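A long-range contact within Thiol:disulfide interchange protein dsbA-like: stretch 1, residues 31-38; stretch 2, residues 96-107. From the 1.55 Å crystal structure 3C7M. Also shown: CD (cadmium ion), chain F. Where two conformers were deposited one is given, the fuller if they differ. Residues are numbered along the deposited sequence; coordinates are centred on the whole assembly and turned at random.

Stretch 1 (31-38) FCYKYDKA
Stretch 2 (96-107) AKFAYYAAYHDK

Both stretches are helical and belong to one chain; the closest touching residues are 61 positions apart in sequence. Residues 31-38 continue a helix that begins earlier, with phi between -58° and -79° and psi between -24° and -50° as far as Lys37; at Ala38 phi is -108°. Its backbone bonds run from Tyr35 N to Phe31 O (2.8 Å), Asp36 N to Cys32 O (2.9 Å) and Lys37 N to Tyr33 O (2.9 Å). The bond from Ala38 N to Lys34 O (3.1 Å) is weak.

The second helix also begins before its stretch. It keeps regular i to i-4 bonding from Tyr100 N to Ala96 O (3.0 Å) through His105 N to Tyr101 O (2.9 Å). A wider pi-type turn follows at 102-106. There Lys107 N and Asp106 N both bond to Ala102 O, each at 3.0 Å. Lys107 itself lies outside the helix, with phi/psi of -100/-8°.

The helix axes approach to 10.6 Å and their N-to-C directions make an angle of 131°, so the helices run in broadly opposite senses but are well short of antiparallel. The register is set by Tyr33 CA and Tyr101 CA, 6.2 Å apart. Together the stretches bury 435 Å².

Tyr33 is the main knob. Its side chain, chi1 t (-171°) and chi2 15°, sits among Tyr101, Ala102, His105 and Asp106. Tyr101 has chi1 m (-80°) and chi2 -35°. The Tyr33 and Tyr101 rings lie 18° from parallel with centroids 4.8 Å apart, but they are slid sideways and barely overlap. Carbon atoms cover the faces instead. Tyr101 CB lies 3.5 Å from the Tyr33 ring centroid, and Tyr33 CA lies 3.8 Å from the Tyr101 ring centroid. Both are CH-pi contacts, each close to the ring normal.

The hydroxyls of Tyr33 and Tyr101 each donate to a carboxylate on the other stretch. Tyr33 OH bonds to Asp106 OD2 at 2.6 Å, near the plane of the Tyr33 ring. Asp106 has chi1 m (-59°). Tyr101 OH bonds to Asp36 OD2, also at 2.6 Å. Asp36 has chi1 m (-79°), and its CA-to-CB bond points toward the second helix. Its OD2 also forms a long salt bridge with Lys97 NZ, at 3.7 Å. Lys97 is t, t, p, t along its side chain, and its end comes nearer to the first helix than its CB direction suggests.

Phe98 (chi1 m, -78°) presents its ring edge to the first helix. Phe98 CZ is 3.7 Å from Asp36 O, and Phe98 CD1 is 4.1 Å from Tyr33 CE1. Cys32 CB packs 3.4 Å from Tyr101 OH.

Waters extend the contact. Water 1 donates to Tyr33 OH (3.0 Å) and Phe98 O (2.7 Å). Water 3 accepts from Lys37 NZ (2.7 Å) and donates to Asp106 OD1 (2.9 Å).

His105 (chi1 m, -61°) places CB 3.7 Å from Tyr33 CD2. Its ND1 binds the cadmium ion CD at 2.4 Å.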

# COMPACT_ATOMS: atom_id res chain seq x y z
N PHE A 31 5.10 -5.50 10.19
CA PHE A 31 4.65 -6.62 9.37
C PHE A 31 4.43 -6.22 7.91
O PHE A 31 4.69 -7.02 7.01
CB PHE A 31 3.40 -7.28 9.98
CG PHE A 31 3.72 -8.33 11.02
CD1 PHE A 31 3.95 -9.65 10.64
CD2 PHE A 31 3.79 -7.99 12.37
CE1 PHE A 31 4.24 -10.63 11.60
CE2 PHE A 31 4.08 -8.96 13.33
CZ PHE A 31 4.31 -10.28 12.94
N CYS A 32 3.98 -4.99 7.67
CA CYS A 32 3.88 -4.49 6.29
C CYS A 32 5.24 -4.54 5.61
O CYS A 32 5.35 -4.96 4.46
CB CYS A 32 3.32 -3.06 6.25
SG CYS A 32 1.56 -2.98 6.64
N TYR A 33 6.29 -4.12 6.32
CA TYR A 33 7.65 -4.17 5.81
C TYR A 33 8.06 -5.62 5.53
O TYR A 33 8.57 -5.93 4.45
CB TYR A 33 8.59 -3.51 6.82
CG TYR A 33 10.02 -3.27 6.38
CD1 TYR A 33 10.41 -3.34 5.03
CD2 TYR A 33 10.99 -2.92 7.32
CE1 TYR A 33 11.74 -3.08 4.64
CE2 TYR A 33 12.31 -2.66 6.94
CZ TYR A 33 12.68 -2.74 5.61
OH TYR A 33 13.98 -2.48 5.25
N LYS A 34 7.81 -6.50 6.50
CA LYS A 34 8.16 -7.92 6.39
C LYS A 34 7.49 -8.59 5.19
O LYS A 34 8.17 -9.24 4.38
CB LYS A 34 7.79 -8.65 7.68
CG LYS A 34 8.74 -8.35 8.83
N TYR A 35 6.18 -8.41 5.06
CA TYR A 35 5.45 -9.00 3.93
C TYR A 35 5.81 -8.35 2.58
O TYR A 35 5.80 -9.03 1.54
CB TYR A 35 3.94 -9.03 4.19
CG TYR A 35 3.51 -10.10 5.20
CD1 TYR A 35 3.58 -9.85 6.57
CD2 TYR A 35 3.04 -11.35 4.79
CE1 TYR A 35 3.20 -10.81 7.51
CE2 TYR A 35 2.66 -12.33 5.73
CZ TYR A 35 2.74 -12.05 7.09
OH TYR A 35 2.37 -12.99 8.04
N ASP A 36 6.15 -7.06 2.58
CA ASP A 36 6.60 -6.38 1.35
C ASP A 36 8.00 -6.82 0.92
O ASP A 36 8.36 -6.71 -0.26
CB ASP A 36 6.57 -4.85 1.51
CG ASP A 36 5.18 -4.27 1.36
OD1 ASP A 36 4.23 -5.01 1.00
OD2 ASP A 36 5.01 -3.06 1.60
N LYS A 37 8.78 -7.31 1.87
CA LYS A 37 10.10 -7.85 1.55
C LYS A 37 9.96 -9.27 1.00
O LYS A 37 10.74 -9.67 0.13
CB LYS A 37 11.01 -7.86 2.78
CG LYS A 37 11.58 -6.48 3.12
CD LYS A 37 12.64 -6.56 4.20
CE LYS A 37 12.04 -6.60 5.60
NZ LYS A 37 13.10 -6.72 6.64
N ALA A 38 8.97 -10.00 1.50
CA ALA A 38 8.90 -11.45 1.28
C ALA A 38 7.83 -11.99 0.33
O ALA A 38 8.06 -13.00 -0.34
CB ALA A 38 8.80 -12.17 2.62
N ALA A 96 10.34 5.27 -2.75
CA ALA A 96 9.92 5.99 -1.55
C ALA A 96 9.46 5.04 -0.45
O ALA A 96 9.82 5.22 0.72
CB ALA A 96 8.83 6.99 -1.87
N LYS A 97 8.68 4.03 -0.82
CA LYS A 97 8.14 3.08 0.16
C LYS A 97 9.25 2.38 0.92
O LYS A 97 9.24 2.32 2.15
CB LYS A 97 7.22 2.07 -0.52
CG LYS A 97 6.63 1.03 0.44
CD LYS A 97 5.70 0.03 -0.27
CE LYS A 97 6.36 -0.62 -1.47
NZ LYS A 97 5.67 -1.90 -1.89
N PHE A 98 10.25 1.88 0.20
CA PHE A 98 11.33 1.19 0.89
C PHE A 98 12.25 2.12 1.65
O PHE A 98 12.82 1.72 2.67
CB PHE A 98 12.06 0.23 -0.04
CG PHE A 98 11.31 -1.05 -0.25
CD1 PHE A 98 11.26 -2.01 0.76
CD2 PHE A 98 10.61 -1.27 -1.42
CE1 PHE A 98 10.53 -3.17 0.59
CE2 PHE A 98 9.90 -2.44 -1.61
CZ PHE A 98 9.87 -3.40 -0.61
N ALA A 99 12.37 3.37 1.19
CA ALA A 99 13.14 4.37 1.93
C ALA A 99 12.49 4.64 3.29
O ALA A 99 13.20 4.74 4.30
CB ALA A 99 13.26 5.65 1.13
N TYR A 100 11.16 4.75 3.31
CA TYR A 100 10.46 4.96 4.58
C TYR A 100 10.55 3.74 5.49
O TYR A 100 10.76 3.89 6.68
CB TYR A 100 9.00 5.36 4.37
CG TYR A 100 8.85 6.78 3.91
CD1 TYR A 100 9.43 7.83 4.61
CD2 TYR A 100 8.11 7.09 2.77
CE1 TYR A 100 9.29 9.16 4.19
CE2 TYR A 100 7.96 8.40 2.34
CZ TYR A 100 8.55 9.43 3.05
OH TYR A 100 8.40 10.73 2.61
N TYR A 101 10.38 2.55 4.92
CA TYR A 101 10.50 1.35 5.74
C TYR A 101 11.90 1.27 6.36
O TYR A 101 12.03 1.00 7.55
CB TYR A 101 10.26 0.11 4.89
CG TYR A 101 8.83 -0.28 4.60
CD1 TYR A 101 7.79 -0.08 5.52
CD2 TYR A 101 8.52 -0.92 3.40
CE1 TYR A 101 6.48 -0.49 5.23
CE2 TYR A 101 7.24 -1.32 3.10
CZ TYR A 101 6.22 -1.11 4.02
OH TYR A 101 4.94 -1.53 3.71
N ALA A 102 12.94 1.50 5.55
CA ALA A 102 14.32 1.44 6.05
C ALA A 102 14.57 2.50 7.12
O ALA A 102 15.14 2.21 8.17
CB ALA A 102 15.33 1.56 4.92
N ALA A 103 14.13 3.73 6.85
CA ALA A 103 14.33 4.82 7.81
C ALA A 103 13.64 4.53 9.14
O ALA A 103 14.26 4.59 10.19
CB ALA A 103 13.87 6.15 7.22
N TYR A 104 12.35 4.20 9.08
CA TYR A 104 11.55 4.00 10.28
C TYR A 104 11.95 2.75 11.06
O TYR A 104 12.15 2.81 12.27
CB TYR A 104 10.06 3.98 9.93
CG TYR A 104 9.16 3.87 11.13
CD1 TYR A 104 8.87 2.63 11.69
CD2 TYR A 104 8.59 5.00 11.72
CE1 TYR A 104 8.05 2.50 12.80
CE2 TYR A 104 7.77 4.89 12.84
CZ TYR A 104 7.50 3.64 13.37
OH TYR A 104 6.68 3.51 14.48
N HIS A 105 12.05 1.61 10.37
CA HIS A 105 12.23 0.32 11.03
C HIS A 105 13.68 -0.07 11.24
O HIS A 105 14.02 -0.62 12.28
CB HIS A 105 11.47 -0.78 10.28
CG HIS A 105 9.99 -0.55 10.21
ND1 HIS A 105 9.15 -0.78 11.28
CD2 HIS A 105 9.21 -0.08 9.21
CE1 HIS A 105 7.91 -0.48 10.94
NE2 HIS A 105 7.92 -0.05 9.69
N ASP A 106 14.52 0.19 10.25
CA ASP A 106 15.93 -0.21 10.36
C ASP A 106 16.75 0.84 11.09
O ASP A 106 17.59 0.49 11.93
CB ASP A 106 16.52 -0.53 8.99
CG ASP A 106 15.78 -1.65 8.26
OD1 ASP A 106 15.25 -2.56 8.93
OD2 ASP A 106 15.72 -1.60 7.02
N LYS A 107 16.51 2.11 10.80
CA LYS A 107 17.32 3.19 11.37
C LYS A 107 16.68 3.89 12.56
O LYS A 107 17.32 4.71 13.22
CB LYS A 107 17.67 4.22 10.29
CG LYS A 107 18.58 3.67 9.20
CD LYS A 107 19.07 4.78 8.30
CE LYS A 107 20.14 4.29 7.33
NZ LYS A 107 20.63 5.37 6.43
CD CD F . 9.81 -1.38 13.51
O HOH W 1 13.78 -0.81 2.82
O HOH W 2 6.92 -5.05 -2.27
O HOH W 3 15.12 -5.00 7.30
O HOH W 4 11.06 -3.37 13.43